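Local coordinates for protein B-agarase (PDB 4BQ2) that hydrolyses agarose chains as a family 50 exo-beta-agarase, an exo-acting glycoside hydrolase of a marine bacterium, at residues F487-G495 with Y578-V586. Numbering follows the deposited sequence.
Sequences FIDNEKSFG and YADQYFKVV
Tyr582, on helix 565-593, reaches across to Asp489 and Phe494 in the loop leaving strand 483-488, the packing of a loop, and of the end of the strand before it, on a helix within the (beta/alpha)8-barrel expected for this glycoside hydrolase family. Its CB points at the loop, and CG lies anti to the backbone N (chi1 172°), which sends the ring outward from the helix. Along the ring, CG and CD2 come first, under the edge of Phe494, whose CZ stands 4.0 Å from Tyr582 CD2. The pair is T-shaped, Phe494 giving the edge and Tyr582 the face, with planes 81° apart. Val586 CG2 from the next helical turn lies over the opposite face, near the rim, so the ring is sandwiched. Farther out, CE1 and CZ meet the bent Lys492 chain obliquely, Lys492 CD approaching Tyr582 CZ to 3.8 Å. At the tip, Tyr582 OH donates to Asp489 OD2 over 2.6 Å, meeting the oxygen on its anti side, 21° out of the carboxylate plane. Tyr582 OH also accepts a hydrogen bond from a water at 2.9 Å, which donates to Ile488 O as well. Asp489 OD2 has a long salt bridge to Lys492 NZ besides, and OD1 accepts a hydrogen bond from Val437 N. The next two residues, Asn490 and Glu491, are consistent with the Asn-Glu pair of clan GH-A enzymes, and Glu491 OE2 lies close to Glu652 OE1. Phe494 also leans on the helix through CE1, 3.7 Å from Tyr578 CE2 at that ring's edge, while Val613 of helix 611-620 and Met454 touch it from outside the pair and Tyr578 OH bonds to Pro455 O. At the strand end, Val586 CG1 meets Ile488 CB and Ile488 CG2, each at 3.8 Å.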
loop_
_atom_site.group_PDB
_atom_site.type_symbol
_atom_site.label_atom_id
_atom_site.label_comp_id
_atom_site.label_asym_id
_atom_site.label_seq_id
_atom_site.Cartn_x
_atom_site.Cartn_y
_atom_site.Cartn_z
ATOM N N PHE A 487 1.373 -9.171 14.356
ATOM C CA PHE A 487 1.806 -9.300 12.949
ATOM C C PHE A 487 3.318 -9.471 12.895
ATOM O O PHE A 487 4.060 -8.825 13.665
ATOM C CB PHE A 487 1.484 -8.021 12.161
ATOM C CG PHE A 487 0.005 -7.795 11.984
ATOM C CD1 PHE A 487 -0.743 -8.607 11.116
ATOM C CD2 PHE A 487 -0.638 -6.779 12.667
ATOM C CE1 PHE A 487 -2.110 -8.396 10.948
ATOM C CE2 PHE A 487 -2.019 -6.573 12.512
ATOM C CZ PHE A 487 -2.750 -7.388 11.647
ATOM N N ILE A 488 3.784 -10.361 12.042
ATOM C CA ILE A 488 5.230 -10.461 11.833
ATOM C C ILE A 488 5.492 -10.296 10.331
ATOM O O ILE A 488 4.893 -11.001 9.504
ATOM C CB ILE A 488 5.827 -11.790 12.342
ATOM C CG1 ILE A 488 5.629 -11.969 13.866
ATOM C CG2 ILE A 488 7.322 -11.864 11.974
ATOM C CD1 ILE A 488 6.426 -11.037 14.789
ATOM N N ASP A 489 6.370 -9.349 9.988
ATOM C CA ASP A 489 6.744 -9.069 8.576
ATOM C C ASP A 489 5.567 -8.481 7.800
ATOM O O ASP A 489 4.536 -8.244 8.371
ATOM C CB ASP A 489 7.326 -10.313 7.877
ATOM C CG ASP A 489 8.734 -10.653 8.353
ATOM O OD1 ASP A 489 9.443 -9.755 8.908
ATOM O OD2 ASP A 489 9.135 -11.838 8.178
ATOM N N ASN A 490 5.728 -8.208 6.497
ATOM C CA ASN A 490 4.707 -7.518 5.754
ATOM C C ASN A 490 5.020 -7.589 4.266
ATOM O O ASN A 490 6.168 -7.276 3.874
ATOM C CB ASN A 490 4.696 -6.040 6.193
ATOM C CG ASN A 490 3.725 -5.198 5.399
ATOM O OD1 ASN A 490 2.521 -5.362 5.550
ATOM N ND2 ASN A 490 4.238 -4.238 4.600
ATOM N N GLU A 491 4.035 -8.004 3.452
ATOM C CA GLU A 491 4.158 -7.931 1.982
ATOM C C GLU A 491 5.488 -8.503 1.459
ATOM O O GLU A 491 6.204 -7.888 0.657
ATOM C CB GLU A 491 3.959 -6.476 1.523
ATOM C CG GLU A 491 2.582 -5.931 1.893
ATOM C CD GLU A 491 2.283 -4.580 1.264
ATOM O OE1 GLU A 491 3.174 -4.024 0.589
ATOM O OE2 GLU A 491 1.141 -4.083 1.441
ATOM N N LYS A 492 5.804 -9.716 1.904
ATOM C CA LYS A 492 6.989 -10.410 1.437
ATOM C C LYS A 492 6.748 -10.862 0.008
ATOM O O LYS A 492 5.626 -11.185 -0.373
ATOM C CB LYS A 492 7.302 -11.609 2.357
ATOM C CG LYS A 492 7.473 -11.206 3.838
ATOM C CD LYS A 492 8.151 -12.321 4.663
ATOM C CE LYS A 492 9.658 -12.313 4.397
ATOM N NZ LYS A 492 10.371 -11.095 4.926
ATOM N N SER A 493 7.805 -10.860 -0.792
ATOM C CA SER A 493 7.697 -11.306 -2.186
ATOM C C SER A 493 7.722 -12.833 -2.303
ATOM O O SER A 493 8.748 -13.424 -2.683
ATOM C CB SER A 493 8.816 -10.671 -3.023
ATOM O OG SER A 493 8.604 -9.254 -3.137
ATOM N N PHE A 494 6.584 -13.465 -2.010
ATOM C CA PHE A 494 6.468 -14.918 -2.061
ATOM C C PHE A 494 6.240 -15.415 -3.497
ATOM O O PHE A 494 6.310 -16.615 -3.762
ATOM C CB PHE A 494 5.302 -15.404 -1.189
ATOM C CG PHE A 494 5.650 -15.581 0.243
ATOM C CD1 PHE A 494 6.408 -16.666 0.666
ATOM C CD2 PHE A 494 5.169 -14.677 1.200
ATOM C CE1 PHE A 494 6.704 -16.837 2.017
ATOM C CE2 PHE A 494 5.466 -14.840 2.540
ATOM C CZ PHE A 494 6.227 -15.913 2.957
ATOM N N GLY A 495 5.933 -14.496 -4.411
ATOM C CA GLY A 495 5.769 -14.827 -5.844
ATOM C C GLY A 495 4.560 -14.091 -6.406
ATOM O O GLY A 495 3.482 -14.149 -5.818
ATOM N N TYR A 578 8.791 -24.311 1.344
ATOM C CA TYR A 578 9.406 -23.037 1.723
ATOM C C TYR A 578 8.472 -22.231 2.666
ATOM O O TYR A 578 8.876 -21.806 3.765
ATOM C CB TYR A 578 9.742 -22.203 0.464
ATOM C CG TYR A 578 10.293 -20.810 0.808
ATOM C CD1 TYR A 578 11.644 -20.634 1.157
ATOM C CD2 TYR A 578 9.461 -19.692 0.839
ATOM C CE1 TYR A 578 12.149 -19.368 1.509
ATOM C CE2 TYR A 578 9.966 -18.426 1.178
ATOM C CZ TYR A 578 11.305 -18.272 1.526
ATOM O OH TYR A 578 11.830 -17.009 1.855
ATOM N N ALA A 579 7.242 -22.007 2.219
ATOM C CA ALA A 579 6.254 -21.295 3.033
ATOM C C ALA A 579 5.903 -22.002 4.364
ATOM O O ALA A 579 5.793 -21.338 5.404
ATOM C CB ALA A 579 5.011 -20.985 2.224
ATOM N N ASP A 580 5.745 -23.328 4.348
ATOM C CA ASP A 580 5.575 -24.066 5.612
ATOM C C ASP A 580 6.692 -23.802 6.627
ATOM O O ASP A 580 6.421 -23.572 7.813
ATOM C CB ASP A 580 5.526 -25.568 5.358
ATOM C CG ASP A 580 4.175 -26.051 4.854
ATOM O OD1 ASP A 580 3.151 -25.329 4.952
ATOM O OD2 ASP A 580 4.133 -27.197 4.350
ATOM N N GLN A 581 7.937 -23.804 6.148
ATOM C CA GLN A 581 9.086 -23.578 7.016
ATOM C C GLN A 581 9.143 -22.141 7.536
ATOM O O GLN A 581 9.504 -21.917 8.725
ATOM C CB GLN A 581 10.391 -23.989 6.302
ATOM C CG GLN A 581 11.665 -23.744 7.097
ATOM C CD GLN A 581 11.848 -24.627 8.339
ATOM O OE1 GLN A 581 11.139 -25.622 8.547
ATOM N NE2 GLN A 581 12.825 -24.266 9.167
ATOM N N TYR A 582 8.808 -21.171 6.661
ATOM C CA TYR A 582 8.729 -19.771 7.078
ATOM C C TYR A 582 7.738 -19.643 8.255
ATOM O O TYR A 582 8.094 -19.131 9.343
ATOM C CB TYR A 582 8.302 -18.841 5.917
ATOM C CG TYR A 582 8.037 -17.431 6.417
ATOM C CD1 TYR A 582 9.085 -16.512 6.588
ATOM C CD2 TYR A 582 6.750 -17.030 6.771
ATOM C CE1 TYR A 582 8.833 -15.227 7.078
ATOM C CE2 TYR A 582 6.500 -15.771 7.287
ATOM C CZ TYR A 582 7.542 -14.878 7.438
ATOM O OH TYR A 582 7.251 -13.635 7.935
ATOM N N PHE A 583 6.505 -20.127 8.047
ATOM C CA PHE A 583 5.438 -19.971 9.053
ATOM C C PHE A 583 5.624 -20.810 10.300
ATOM O O PHE A 583 5.281 -20.350 11.392
ATOM C CB PHE A 583 4.039 -20.179 8.445
ATOM C CG PHE A 583 3.612 -19.060 7.558
ATOM C CD1 PHE A 583 3.316 -17.813 8.107
ATOM C CD2 PHE A 583 3.571 -19.211 6.162
ATOM C CE1 PHE A 583 2.984 -16.743 7.292
ATOM C CE2 PHE A 583 3.205 -18.137 5.336
ATOM C CZ PHE A 583 2.901 -16.908 5.909
ATOM N N LYS A 584 6.223 -21.993 10.136
ATOM C CA LYS A 584 6.619 -22.867 11.252
ATOM C C LYS A 584 7.580 -22.134 12.177
ATOM O O LYS A 584 7.355 -22.049 13.402
ATOM C CB LYS A 584 7.246 -24.183 10.768
ATOM C CG LYS A 584 7.457 -25.211 11.894
ATOM C CD LYS A 584 8.112 -26.496 11.397
ATOM C CE LYS A 584 8.458 -27.432 12.547
ATOM N NZ LYS A 584 9.593 -28.359 12.201
ATOM N N VAL A 585 8.632 -21.571 11.601
ATOM C CA VAL A 585 9.650 -20.891 12.409
ATOM C C VAL A 585 9.086 -19.641 13.079
ATOM O O VAL A 585 9.327 -19.413 14.274
ATOM C CB VAL A 585 10.905 -20.536 11.585
ATOM C CG1 VAL A 585 11.812 -19.574 12.338
ATOM C CG2 VAL A 585 11.670 -21.792 11.263
ATOM N N VAL A 586 8.339 -18.844 12.329
ATOM C CA VAL A 586 7.797 -17.608 12.913
ATOM C C VAL A 586 6.771 -17.900 14.005
ATOM O O VAL A 586 6.826 -17.297 15.105
ATOM C CB VAL A 586 7.222 -16.655 11.862
ATOM C CG1 VAL A 586 6.435 -15.514 12.518
ATOM C CG2 VAL A 586 8.347 -16.062 11.028
HETATM O O HOH W 1 4.836 -13.595 9.555
#